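Local coordinates for lipoprotein (Colwellia psychrerythraea, PDB 3O0Y), which is of unknown function but is a putative lipoprotein of the DUF885 family, probably related to metallopeptidases, at residues E358-I363 and I419-M424. Sequence-based numbering, arbitrary orientation.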
loop_
_atom_site.group_PDB
_atom_site.type_symbol
_atom_site.label_atom_id
_atom_site.label_comp_id
_atom_site.label_asym_id
_atom_site.label_seq_id
_atom_site.Cartn_x
_atom_site.Cartn_y
_atom_site.Cartn_z
ATOM N N GLU A 358 -26.586 -0.052 6.182
ATOM C CA GLU A 358 -26.721 1.366 5.866
ATOM C C GLU A 358 -25.379 1.934 5.440
ATOM O O GLU A 358 -25.274 2.644 4.444
ATOM C CB GLU A 358 -27.293 2.164 7.042
ATOM C CG GLU A 358 -27.652 3.617 6.594
ATOM C CD GLU A 358 -28.130 4.522 7.722
ATOM O OE1 GLU A 358 -28.263 4.060 8.849
ATOM O OE2 GLU A 358 -28.263 5.731 7.474
ATOM N N LEU A 359 -24.316 1.639 6.193
ATOM C CA LEU A 359 -23.012 2.072 5.838
ATOM C C LEU A 359 -22.631 1.611 4.434
ATOM O O LEU A 359 -22.167 2.386 3.605
ATOM C CB LEU A 359 -22.013 1.607 6.910
ATOM C CG LEU A 359 -20.607 2.103 6.869
ATOM C CD1 LEU A 359 -19.834 1.729 8.246
ATOM C CD2 LEU A 359 -19.866 1.556 5.639
ATOM N N LEU A 360 -22.844 0.333 4.142
ATOM C CA LEU A 360 -22.478 -0.219 2.835
ATOM C C LEU A 360 -23.300 0.387 1.694
ATOM O O LEU A 360 -22.743 0.661 0.628
ATOM C CB LEU A 360 -22.589 -1.738 2.846
ATOM C CG LEU A 360 -21.476 -2.476 3.648
ATOM C CD1 LEU A 360 -21.940 -3.946 3.906
ATOM C CD2 LEU A 360 -20.169 -2.428 2.979
ATOM N N SER A 361 -24.583 0.656 1.951
ATOM C CA SER A 361 -25.439 1.310 0.952
ATOM C C SER A 361 -24.994 2.721 0.715
ATOM O O SER A 361 -24.996 3.220 -0.428
ATOM C CB SER A 361 -26.923 1.313 1.361
ATOM O OG SER A 361 -27.272 -0.079 1.470
ATOM N N ASP A 362 -24.654 3.397 1.791
ATOM C CA ASP A 362 -24.127 4.769 1.649
ATOM C C ASP A 362 -22.860 4.827 0.808
ATOM O O ASP A 362 -22.740 5.678 -0.142
ATOM C CB ASP A 362 -23.842 5.430 3.014
ATOM C CG ASP A 362 -25.133 5.830 3.788
ATOM O OD1 ASP A 362 -26.288 5.851 3.207
ATOM O OD2 ASP A 362 -24.972 6.172 5.002
ATOM N N ILE A 363 -21.906 3.949 1.108
ATOM C CA ILE A 363 -20.679 3.827 0.286
ATOM C C ILE A 363 -20.966 3.613 -1.178
ATOM O O ILE A 363 -20.407 4.301 -2.056
ATOM C CB ILE A 363 -19.805 2.625 0.665
ATOM C CG1 ILE A 363 -19.067 2.953 1.871
ATOM C CG2 ILE A 363 -18.733 2.372 -0.516
ATOM C CD1 ILE A 363 -18.294 1.657 2.380
ATOM N N ILE A 419 -13.702 -2.239 3.390
ATOM C CA ILE A 419 -14.119 -1.424 4.536
ATOM C C ILE A 419 -14.156 -2.225 5.833
ATOM O O ILE A 419 -14.633 -3.354 5.833
ATOM C CB ILE A 419 -15.513 -0.755 4.207
ATOM C CG1 ILE A 419 -15.899 0.203 5.309
ATOM C CG2 ILE A 419 -16.567 -1.797 3.954
ATOM C CD1 ILE A 419 -15.080 1.487 5.359
ATOM N N ASN A 420 -13.645 -1.650 6.941
ATOM C CA ASN A 420 -13.653 -2.334 8.248
ATOM C C ASN A 420 -14.921 -2.020 9.020
ATOM O O ASN A 420 -15.144 -0.847 9.381
ATOM C CB ASN A 420 -12.474 -1.857 9.064
ATOM C CG ASN A 420 -12.183 -2.758 10.195
ATOM O OD1 ASN A 420 -13.078 -3.232 10.879
ATOM N ND2 ASN A 420 -10.898 -3.026 10.423
ATOM N N LEU A 421 -15.805 -3.005 9.158
ATOM C CA LEU A 421 -17.051 -2.814 9.889
ATOM C C LEU A 421 -16.997 -3.250 11.356
ATOM O O LEU A 421 -18.062 -3.382 12.015
ATOM C CB LEU A 421 -18.154 -3.508 9.136
ATOM C CG LEU A 421 -18.369 -3.258 7.647
ATOM C CD1 LEU A 421 -19.477 -4.162 7.145
ATOM C CD2 LEU A 421 -18.647 -1.750 7.508
ATOM N N ARG A 422 -15.787 -3.427 11.897
ATOM C CA ARG A 422 -15.719 -3.916 13.290
ATOM C C ARG A 422 -16.412 -2.998 14.293
ATOM O O ARG A 422 -17.199 -3.478 15.154
ATOM C CB ARG A 422 -14.287 -4.078 13.749
ATOM C CG ARG A 422 -14.094 -4.685 15.162
ATOM C CD ARG A 422 -12.612 -4.730 15.621
ATOM N NE ARG A 422 -12.189 -3.484 16.275
ATOM C CZ ARG A 422 -11.412 -2.519 15.743
ATOM N NH1 ARG A 422 -10.847 -2.611 14.532
ATOM N NH2 ARG A 422 -11.155 -1.442 16.476
ATOM N N ASP A 423 -16.124 -1.690 14.201
ATOM C CA ASP A 423 -16.566 -0.740 15.227
ATOM C C ASP A 423 -17.234 0.476 14.564
ATOM O O ASP A 423 -16.569 1.217 13.813
ATOM C CB ASP A 423 -15.323 -0.250 15.938
ATOM C CG ASP A 423 -15.649 0.713 17.101
ATOM O OD1 ASP A 423 -16.877 0.971 17.370
ATOM O OD2 ASP A 423 -14.661 1.226 17.709
ATOM N N MET A 424 -18.512 0.686 14.865
ATOM C CA MET A 424 -19.233 1.790 14.234
ATOM C C MET A 424 -18.637 3.142 14.712
ATOM O O MET A 424 -18.669 4.141 13.994
ATOM C CB MET A 424 -20.761 1.667 14.386
ATOM C CG MET A 424 -21.481 0.573 13.465
ATOM S SD MET A 424 -21.141 0.612 11.704
ATOM C CE MET A 424 -19.550 -0.366 11.642
#
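L359, L360 and I363 of helix 353-373 pack against I419, L421 and M424, where the central strand of a small three-stranded mixed sheet ends and runs into a loop. The contact is a helix-on-sheet packing continued past the strand end, and every meeting across it is apolar. L359 takes the largest share. Its CG lies anti to the backbone N (chi1 -171°), and from there CD1 rests 3.7 Å from CD2 of L421, the two side chains crossing obliquely. The same CD1 also meets the thioether of M424, at 3.9 Å from SD, with CE almost as near; the M424 chain is bent at chi2 (-52°), which sets SD, and again at chi3, which sets CE. On the strand side, L360 and I419 lie alongside one another, pointing opposite ways, with CD2 of L360 3.8 Å from CG2 of I419. I363, about one turn after L359 and L360, instead meets I419 tip to tip, its CD1 lying 4.1 Å from CG1 of I419. I419 is thus touched through both of its branches, while L421 divides its methyls between two helix residues, CD1 facing L360 and CD2 facing L359. L360 and I363 also touch V388 of strand 387-390, and L359 and I363 touch L432 of helix 432-439.

Hydrogen bonds tie the loop to its surroundings. The carbonyl O of L421 accepts from NE of R356, an earlier residue of the same helix as L359, and ND2 of N420, whose CB points away from the helix, bonds to the carbonyl oxygens of Q396 and P400. The side-chain oxygen of N420, OD1, closes an Asx turn, accepting in its carbonyl plane from the backbone N of R422 at 2.9 Å, with an N-H...O angle of 160°.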